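Local coordinates for protein 1-Cys peroxiredoxin (Vibrio vulnificus MO6-24/O, PDB 5K2I) that probably reduces hydrogen peroxide and other peroxides as a thiol-dependent 1-Cys peroxiredoxin, with a likely part in scavenging nitric oxide, at residues M1-Q15 with M96-L110. Numbering follows the deposited sequence.
Sequences MIAQGQTLPNATLSQ and MLADGDASFTKALGL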
loop_
_atom_site.group_PDB
_atom_site.type_symbol
_atom_site.label_atom_id
_atom_site.label_comp_id
_atom_site.label_asym_id
_atom_site.label_seq_id
_atom_site.Cartn_x
_atom_site.Cartn_y
_atom_site.Cartn_z
ATOM N N MET A 1 19.263 -3.541 -8.669
ATOM C CA MET A 1 19.456 -3.279 -7.246
ATOM C C MET A 1 20.582 -4.141 -6.697
ATOM O O MET A 1 21.053 -5.057 -7.371
ATOM C CB MET A 1 18.169 -3.555 -6.468
ATOM C CG MET A 1 17.919 -5.016 -6.188
ATOM S SD MET A 1 16.255 -5.283 -5.554
ATOM C CE MET A 1 15.282 -4.705 -6.943
ATOM N N ILE A 2 20.992 -3.860 -5.464
ATOM C CA ILE A 2 22.039 -4.634 -4.811
ATOM C C ILE A 2 21.668 -6.126 -4.738
ATOM O O ILE A 2 20.495 -6.485 -4.599
ATOM C CB ILE A 2 22.325 -4.074 -3.386
ATOM C CG1 ILE A 2 23.574 -4.722 -2.782
ATOM C CG2 ILE A 2 21.108 -4.238 -2.480
ATOM C CD1 ILE A 2 24.201 -3.917 -1.650
ATOM N N ALA A 3 22.675 -6.986 -4.834
ATOM C CA ALA A 3 22.462 -8.416 -4.745
ATOM C C ALA A 3 22.903 -8.952 -3.399
ATOM O O ALA A 3 23.815 -8.400 -2.766
ATOM C CB ALA A 3 23.203 -9.137 -5.860
ATOM N N GLN A 4 22.264 -10.039 -2.980
ATOM C CA GLN A 4 22.720 -10.785 -1.819
ATOM C C GLN A 4 24.126 -11.276 -2.090
ATOM O O GLN A 4 24.456 -11.658 -3.226
ATOM C CB GLN A 4 21.761 -11.941 -1.513
ATOM C CG GLN A 4 20.369 -11.421 -1.182
ATOM C CD GLN A 4 19.319 -12.491 -1.012
ATOM O OE1 GLN A 4 18.242 -12.230 -0.457
ATOM N NE2 GLN A 4 19.611 -13.694 -1.485
ATOM N N GLY A 5 24.963 -11.229 -1.059
ATOM C CA GLY A 5 26.360 -11.596 -1.186
ATOM C C GLY A 5 27.254 -10.407 -1.475
ATOM O O GLY A 5 28.477 -10.511 -1.379
ATOM N N GLN A 6 26.660 -9.274 -1.844
ATOM C CA GLN A 6 27.443 -8.063 -2.056
ATOM C C GLN A 6 27.581 -7.287 -0.758
ATOM O O GLN A 6 26.673 -7.268 0.074
ATOM C CB GLN A 6 26.809 -7.152 -3.114
ATOM C CG GLN A 6 26.732 -7.749 -4.519
ATOM C CD GLN A 6 26.464 -6.695 -5.582
ATOM O OE1 GLN A 6 25.363 -6.155 -5.679
ATOM N NE2 GLN A 6 27.487 -6.378 -6.372
ATOM N N THR A 7 28.726 -6.647 -0.584
ATOM C CA THR A 7 28.914 -5.712 0.501
ATOM C C THR A 7 28.041 -4.473 0.249
ATOM O O THR A 7 27.880 -4.055 -0.899
ATOM C CB THR A 7 30.405 -5.348 0.613
ATOM O OG1 THR A 7 31.166 -6.550 0.811
ATOM C CG2 THR A 7 30.663 -4.391 1.750
ATOM N N LEU A 8 27.478 -3.890 1.307
ATOM C CA LEU A 8 26.758 -2.635 1.177
ATOM C C LEU A 8 27.618 -1.585 0.488
ATOM O O LEU A 8 28.853 -1.610 0.620
ATOM C CB LEU A 8 26.350 -2.094 2.547
ATOM C CG LEU A 8 25.226 -2.775 3.302
ATOM C CD1 LEU A 8 25.142 -2.173 4.714
ATOM C CD2 LEU A 8 23.915 -2.610 2.562
ATOM N N PRO A 9 26.982 -0.628 -0.200
ATOM C CA PRO A 9 27.742 0.525 -0.689
ATOM C C PRO A 9 28.556 1.142 0.442
ATOM O O PRO A 9 28.071 1.238 1.569
ATOM C CB PRO A 9 26.657 1.498 -1.163
ATOM C CG PRO A 9 25.454 0.658 -1.409
ATOM C CD PRO A 9 25.545 -0.519 -0.492
ATOM N N ASN A 10 29.789 1.529 0.148
ATOM C CA ASN A 10 30.639 2.157 1.144
ATOM C C ASN A 10 30.231 3.606 1.287
ATOM O O ASN A 10 30.876 4.503 0.746
ATOM C CB ASN A 10 32.101 2.019 0.739
ATOM C CG ASN A 10 33.040 2.651 1.724
ATOM O OD1 ASN A 10 32.721 2.817 2.902
ATOM N ND2 ASN A 10 34.236 2.995 1.249
ATOM N N ALA A 11 29.111 3.810 1.977
ATOM C CA ALA A 11 28.464 5.110 2.084
ATOM C C ALA A 11 28.199 5.427 3.542
ATOM O O ALA A 11 28.526 4.629 4.422
ATOM C CB ALA A 11 27.160 5.113 1.281
ATOM N N THR A 12 27.617 6.593 3.801
ATOM C CA THR A 12 27.297 6.976 5.172
ATOM C C THR A 12 25.803 7.168 5.379
ATOM O O THR A 12 25.046 7.387 4.433
ATOM C CB THR A 12 28.014 8.275 5.601
ATOM O OG1 THR A 12 27.513 9.392 4.848
ATOM C CG2 THR A 12 29.513 8.136 5.374
ATOM N N LEU A 13 25.396 7.040 6.641
ATOM C CA LEU A 13 24.049 7.403 7.083
ATOM C C LEU A 13 24.216 8.260 8.325
ATOM O O LEU A 13 25.151 8.037 9.089
ATOM C CB LEU A 13 23.210 6.165 7.373
ATOM C CG LEU A 13 22.824 5.296 6.179
ATOM C CD1 LEU A 13 22.230 3.985 6.651
ATOM C CD2 LEU A 13 21.849 6.036 5.265
ATOM N N SER A 14 23.340 9.238 8.524
ATOM C CA SER A 14 23.561 10.210 9.588
ATOM C C SER A 14 22.647 10.031 10.792
ATOM O O SER A 14 21.545 9.481 10.702
ATOM C CB SER A 14 23.417 11.635 9.046
ATOM O OG SER A 14 22.127 11.882 8.521
ATOM N N GLN A 15 23.137 10.500 11.931
ATOM C CA GLN A 15 22.412 10.423 13.180
ATOM C C GLN A 15 22.750 11.654 14.009
ATOM O O GLN A 15 23.905 12.076 14.043
ATOM C CB GLN A 15 22.781 9.147 13.930
ATOM C CG GLN A 15 21.980 8.934 15.199
ATOM C CD GLN A 15 22.616 7.914 16.119
ATOM O OE1 GLN A 15 23.720 7.437 15.870
ATOM N NE2 GLN A 15 21.917 7.576 17.198
ATOM N N MET A 96 17.878 4.886 14.615
ATOM C CA MET A 96 17.289 5.691 13.552
ATOM C C MET A 96 18.365 6.339 12.676
ATOM O O MET A 96 19.190 7.127 13.167
ATOM C CB MET A 96 16.368 6.763 14.152
ATOM C CG MET A 96 15.430 6.235 15.240
ATOM S SD MET A 96 14.262 4.967 14.648
ATOM C CE MET A 96 13.387 5.951 13.450
ATOM N N LEU A 97 18.364 6.003 11.386
ATOM C CA LEU A 97 19.394 6.467 10.453
ATOM C C LEU A 97 18.805 7.245 9.293
ATOM O O LEU A 97 17.780 6.860 8.716
ATOM C CB LEU A 97 20.201 5.281 9.909
ATOM C CG LEU A 97 20.975 4.454 10.941
ATOM C CD1 LEU A 97 21.608 3.194 10.313
ATOM C CD2 LEU A 97 22.029 5.301 11.614
ATOM N N ALA A 98 19.471 8.339 8.951
ATOM C CA ALA A 98 18.994 9.268 7.940
ATOM C C ALA A 98 19.806 9.215 6.651
ATOM O O ALA A 98 21.048 9.266 6.674
ATOM C CB ALA A 98 19.015 10.693 8.498
ATOM N N ASP A 99 19.097 9.109 5.532
ATOM C CA ASP A 99 19.702 9.215 4.206
ATOM C C ASP A 99 19.167 10.470 3.514
ATOM O O ASP A 99 18.410 10.384 2.560
ATOM C CB ASP A 99 19.380 7.946 3.406
ATOM C CG ASP A 99 20.046 7.910 2.048
ATOM O OD1 ASP A 99 21.150 8.485 1.904
ATOM O OD2 ASP A 99 19.460 7.290 1.128
ATOM N N GLY A 100 19.551 11.643 4.006
ATOM C CA GLY A 100 18.842 12.864 3.656
ATOM C C GLY A 100 18.847 13.288 2.202
ATOM O O GLY A 100 17.919 13.964 1.745
ATOM N N ASP A 101 19.899 12.917 1.485
ATOM C CA ASP A 101 20.017 13.255 0.073
ATOM C C ASP A 101 19.793 12.036 -0.823
ATOM O O ASP A 101 20.055 12.104 -2.021
ATOM C CB ASP A 101 21.394 13.877 -0.216
ATOM C CG ASP A 101 22.554 12.911 0.021
ATOM O OD1 ASP A 101 22.330 11.767 0.486
ATOM O OD2 ASP A 101 23.717 13.319 -0.227
ATOM N N ALA A 102 19.322 10.935 -0.229
ATOM C CA ALA A 102 19.000 9.680 -0.937
ATOM C C ALA A 102 20.219 8.999 -1.552
ATOM O O ALA A 102 20.059 8.101 -2.366
ATOM C CB ALA A 102 17.931 9.922 -2.029
ATOM N N SER A 103 21.425 9.399 -1.152
ATOM C CA SER A 103 22.622 8.835 -1.774
ATOM C C SER A 103 22.800 7.350 -1.464
ATOM O O SER A 103 23.185 6.591 -2.341
ATOM C CB SER A 103 23.869 9.615 -1.351
ATOM O OG SER A 103 24.021 9.616 0.055
ATOM N N PHE A 104 22.514 6.923 -0.237
ATOM C CA PHE A 104 22.635 5.511 0.123
ATOM C C PHE A 104 21.583 4.696 -0.637
ATOM O O PHE A 104 21.881 3.643 -1.215
ATOM C CB PHE A 104 22.495 5.348 1.648
ATOM C CG PHE A 104 22.428 3.917 2.134
ATOM C CD1 PHE A 104 23.569 3.143 2.264
ATOM C CD2 PHE A 104 21.214 3.367 2.511
ATOM C CE1 PHE A 104 23.480 1.827 2.745
ATOM C CE2 PHE A 104 21.123 2.070 2.995
ATOM C CZ PHE A 104 22.256 1.300 3.107
ATOM N N THR A 105 20.365 5.226 -0.672
ATOM C CA THR A 105 19.240 4.561 -1.319
ATOM C C THR A 105 19.479 4.396 -2.811
ATOM O O THR A 105 19.217 3.325 -3.377
ATOM C CB THR A 105 17.948 5.354 -1.050
ATOM O OG1 THR A 105 17.732 5.423 0.367
ATOM C CG2 THR A 105 16.754 4.712 -1.703
ATOM N N LYS A 106 20.020 5.436 -3.441
ATOM C CA LYS A 106 20.331 5.346 -4.859
ATOM C C LYS A 106 21.470 4.364 -5.115
ATOM O O LYS A 106 21.448 3.650 -6.112
ATOM C CB LYS A 106 20.677 6.712 -5.424
ATOM C CG LYS A 106 19.481 7.632 -5.534
ATOM C CD LYS A 106 19.840 8.916 -6.264
ATOM C CE LYS A 106 20.707 9.798 -5.416
ATOM N NZ LYS A 106 21.014 11.090 -6.119
ATOM N N ALA A 107 22.445 4.312 -4.216
ATOM C CA ALA A 107 23.561 3.362 -4.348
ATOM C C ALA A 107 23.082 1.909 -4.274
ATOM O O ALA A 107 23.709 1.017 -4.823
ATOM C CB ALA A 107 24.600 3.624 -3.284
ATOM N N LEU A 108 21.963 1.679 -3.590
ATOM C CA LEU A 108 21.365 0.355 -3.505
ATOM C C LEU A 108 20.496 0.031 -4.709
ATOM O O LEU A 108 20.103 -1.115 -4.907
ATOM C CB LEU A 108 20.489 0.244 -2.255
ATOM C CG LEU A 108 21.150 0.306 -0.890
ATOM C CD1 LEU A 108 20.078 0.338 0.173
ATOM C CD2 LEU A 108 22.041 -0.889 -0.683
ATOM N N GLY A 109 20.124 1.066 -5.459
ATOM C CA GLY A 109 19.179 0.909 -6.549
ATOM C C GLY A 109 17.756 0.719 -6.069
ATOM O O GLY A 109 16.930 0.116 -6.766
ATOM N N LEU A 110 17.449 1.258 -4.889
ATOM C CA LEU A 110 16.131 1.034 -4.293
ATOM C C LEU A 110 15.357 2.343 -4.082
ATOM O O LEU A 110 14.458 2.422 -3.249
ATOM C CB LEU A 110 16.283 0.257 -2.982
ATOM C CG LEU A 110 16.618 -1.223 -3.204
ATOM C CD1 LEU A 110 17.044 -1.906 -1.921
ATOM C CD2 LEU A 110 15.409 -1.918 -3.799
HETATM O O HOH W 1 23.265 9.448 3.313
HETATM O O HOH W 2 25.245 7.857 1.727
HETATM O O HOH W 3 19.110 9.634 12.085
HETATM O O HOH W 4 21.366 12.639 5.948
#
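A chi1 of 173° turns the F104 ring away from its own backbone N, and L13, with CG opposite its carbonyl carbon (chi1 -68°), meets it: L13 CD1 sits over the ring centre, 4.3 Å from the centroid, a CH-pi contact. L108 CG lies near the rim of the opposite face, and A11, small enough to slip in at the edge, brings its CB near the ring plane. L13 suits its place because its branches divide: CD1 also reaches L97 CD1, while CD2 packs on D99 CB at 3.6 Å. P9, a compact ring with little freedom to move, packs across A107 and L108 of helix 103-108, its CD 3.5 Å from L108 CD2 and its CG against the small methyl of A107, which allows the close approach. Two backbone bonds join S14 and A98 as an antiparallel hydrogen-bonded pair; S14 N to A98 O is almost straight (173°). At the far end I2 N donates to L108 O at 2.9 Å, in the last helical turn, which G109 closes with positive phi as a Schellman motif. D99 grips the start of that helix, taking F104 N on OD1 and both T105 N and OG1 on OD2; one water links OD1 to T12 O. The N-terminal arm thus runs along helix 103-108 and leads into strand 12-17, which makes a single antiparallel bridge to strand 95-98, at the border of the mixed sheet of the thioredoxin-like fold of peroxiredoxins.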